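Local coordinates for NADPH-flavin oxidoreductase (Helicobacter pylori, PDB 2H0U) that is a nitroreductase-family flavoenzyme that binds FMN and oxidises NAD(P)H to reduce flavin, and probably acts as a homodimer, at the interface of chains A and B. Numbering follows the deposited sequence. Chains: chain A/B, NADPH-flavin oxidoreductase.

The interface of chains A and B. Residues chain A 140-141, 143-144, 146-147; chain B 140-141, 143-144, 146-147.
Helix 131-155 of each subunit packs against its own copy across a two-fold axis, a worked example of how a self-complementary helix face can contribute to a homodimer of the nitroreductase family, here as part of a larger interface. A lysine methylene chain lies on a tyrosine ring, and symmetry makes the contact twice. A:Tyr143 has CG beside its backbone N (chi1 -85°), which directs the ring to the partner's B:Lys140, whose side chain it crosses obliquely. There CB of B:Lys140 sits over the centre of the ring face, 3.7 Å from the centroid of A:Tyr143, in a CH-pi contact. Beyond CG the lysine chain runs extended, so its CD follows the same ring outwards to CE1 of A:Tyr143 at 3.7 Å, and the aliphatic stem does the packing while the amine is carried past it. Where A:Lys140 and B:Lys140 meet, their side chains cross at about a right angle, CG to CG at 3.6 Å.

Off the same face, the backbone O of B:Lys140 lies 3.5 Å from CD2 of A:Tyr143. The tip of B:Ile144, its CD1, meets that same CD2 of A:Tyr143 at 3.8 Å. With lysine over one face and the isoleucine tip against CD2, rotation of the ring is probably restricted. B:Gln141 runs alongside, pointing the same way as the tyrosine, with its amide turned 86° from the ring plane.

Further along the helices, CE of A:Met146, a selenomethionine bent at chi3 (71°), touches CD1 of B:Ile144. The other branch of that isoleucine, CG2, is anti to the backbone N and reaches the methyl of A:Ala147. No polar pair bridges the two sides here, so this patch holds by shape and apolar packing. The small side chains appear to allow close approach of the helices where the twin alanines meet, CB of A:Ala147 lying 3.6 Å from CB of B:Ala147.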
# COMPACT_ATOMS: atom_id res chain seq x y z
N LYS A 140 -3.91 5.59 -0.81
CA LYS A 140 -2.61 4.89 -0.98
C LYS A 140 -1.92 4.58 0.38
O LYS A 140 -1.34 3.49 0.56
CB LYS A 140 -1.67 5.74 -1.88
CG LYS A 140 -2.13 5.78 -3.36
CD LYS A 140 -1.21 6.73 -4.20
CE LYS A 140 -1.96 7.10 -5.49
NZ LYS A 140 -0.97 7.77 -6.44
N GLN A 141 -1.96 5.55 1.30
CA GLN A 141 -1.32 5.36 2.60
C GLN A 141 -2.01 4.19 3.32
O GLN A 141 -1.34 3.37 3.95
CB GLN A 141 -1.41 6.63 3.49
CG GLN A 141 -1.07 7.98 2.73
CD GLN A 141 0.26 7.94 2.01
OE1 GLN A 141 1.29 7.58 2.58
NE2 GLN A 141 0.25 8.33 0.74
N TYR A 143 -3.21 1.61 2.01
CA TYR A 143 -2.82 0.30 1.44
C TYR A 143 -1.56 -0.20 2.15
O TYR A 143 -1.39 -1.40 2.30
CB TYR A 143 -2.64 0.36 -0.09
CG TYR A 143 -3.95 0.17 -0.87
CD1 TYR A 143 -5.04 1.03 -0.64
CD2 TYR A 143 -4.12 -0.88 -1.79
CE1 TYR A 143 -6.28 0.88 -1.33
CE2 TYR A 143 -5.34 -1.03 -2.51
CZ TYR A 143 -6.40 -0.14 -2.25
OH TYR A 143 -7.61 -0.24 -2.87
N ILE A 144 -0.66 0.72 2.53
CA ILE A 144 0.50 0.36 3.38
C ILE A 144 -0.00 -0.23 4.71
O ILE A 144 0.45 -1.27 5.16
CB ILE A 144 1.43 1.56 3.66
CG1 ILE A 144 1.92 2.15 2.35
CG2 ILE A 144 2.63 1.12 4.60
CD1 ILE A 144 2.77 3.51 2.60
N MSE A 146 -2.86 -1.59 5.46
CA MSE A 146 -3.48 -2.92 5.26
C MSE A 146 -2.43 -3.98 4.93
O MSE A 146 -2.46 -5.10 5.47
CB MSE A 146 -4.54 -2.83 4.14
CG MSE A 146 -5.04 -4.20 3.73
SE MSE A 146 -6.21 -4.17 2.16
CE MSE A 146 -4.88 -3.75 0.78
N ALA A 147 -1.46 -3.63 4.07
CA ALA A 147 -0.35 -4.56 3.73
C ALA A 147 0.42 -5.02 4.98
O ALA A 147 0.72 -6.21 5.15
CB ALA A 147 0.64 -3.90 2.70
N LYS B 140 -2.03 2.44 -6.08
CA LYS B 140 -2.35 1.82 -4.78
C LYS B 140 -1.75 0.39 -4.65
O LYS B 140 -1.25 0.02 -3.57
CB LYS B 140 -3.89 1.78 -4.58
CG LYS B 140 -4.50 3.19 -4.33
CD LYS B 140 -6.06 3.10 -4.24
CE LYS B 140 -6.63 4.52 -4.48
NZ LYS B 140 -8.10 4.51 -4.09
N GLN B 141 -1.85 -0.40 -5.72
CA GLN B 141 -1.33 -1.77 -5.69
C GLN B 141 0.18 -1.72 -5.44
O GLN B 141 0.71 -2.53 -4.68
CB GLN B 141 -1.62 -2.53 -7.00
CG GLN B 141 -3.09 -2.36 -7.56
CD GLN B 141 -4.16 -2.67 -6.53
OE1 GLN B 141 -4.15 -3.72 -5.90
NE2 GLN B 141 -5.12 -1.75 -6.39
N TYR B 143 1.74 0.37 -3.71
CA TYR B 143 2.07 0.71 -2.30
C TYR B 143 2.14 -0.58 -1.48
O TYR B 143 2.91 -0.66 -0.54
CB TYR B 143 1.09 1.73 -1.70
CG TYR B 143 1.46 3.19 -2.02
CD1 TYR B 143 1.60 3.62 -3.34
CD2 TYR B 143 1.72 4.12 -0.99
CE1 TYR B 143 1.97 4.96 -3.68
CE2 TYR B 143 2.05 5.47 -1.30
CZ TYR B 143 2.18 5.85 -2.66
OH TYR B 143 2.52 7.12 -3.03
N ILE B 144 1.28 -1.56 -1.81
CA ILE B 144 1.38 -2.91 -1.19
C ILE B 144 2.77 -3.51 -1.50
O ILE B 144 3.46 -4.01 -0.63
CB ILE B 144 0.28 -3.87 -1.68
CG1 ILE B 144 -1.09 -3.28 -1.38
CG2 ILE B 144 0.46 -5.31 -1.01
CD1 ILE B 144 -2.27 -4.18 -2.02
N MSE B 146 5.56 -2.06 -2.33
CA MSE B 146 6.63 -1.34 -1.61
C MSE B 146 6.59 -1.64 -0.10
O MSE B 146 7.63 -1.89 0.52
CB MSE B 146 6.50 0.18 -1.86
CG MSE B 146 7.42 0.98 -0.96
SE MSE B 146 7.14 2.92 -1.08
CE MSE B 146 5.41 3.05 -0.17
N ALA B 147 5.38 -1.67 0.47
CA ALA B 147 5.21 -2.01 1.91
C ALA B 147 5.80 -3.39 2.24
O ALA B 147 6.51 -3.56 3.24
CB ALA B 147 3.69 -1.96 2.34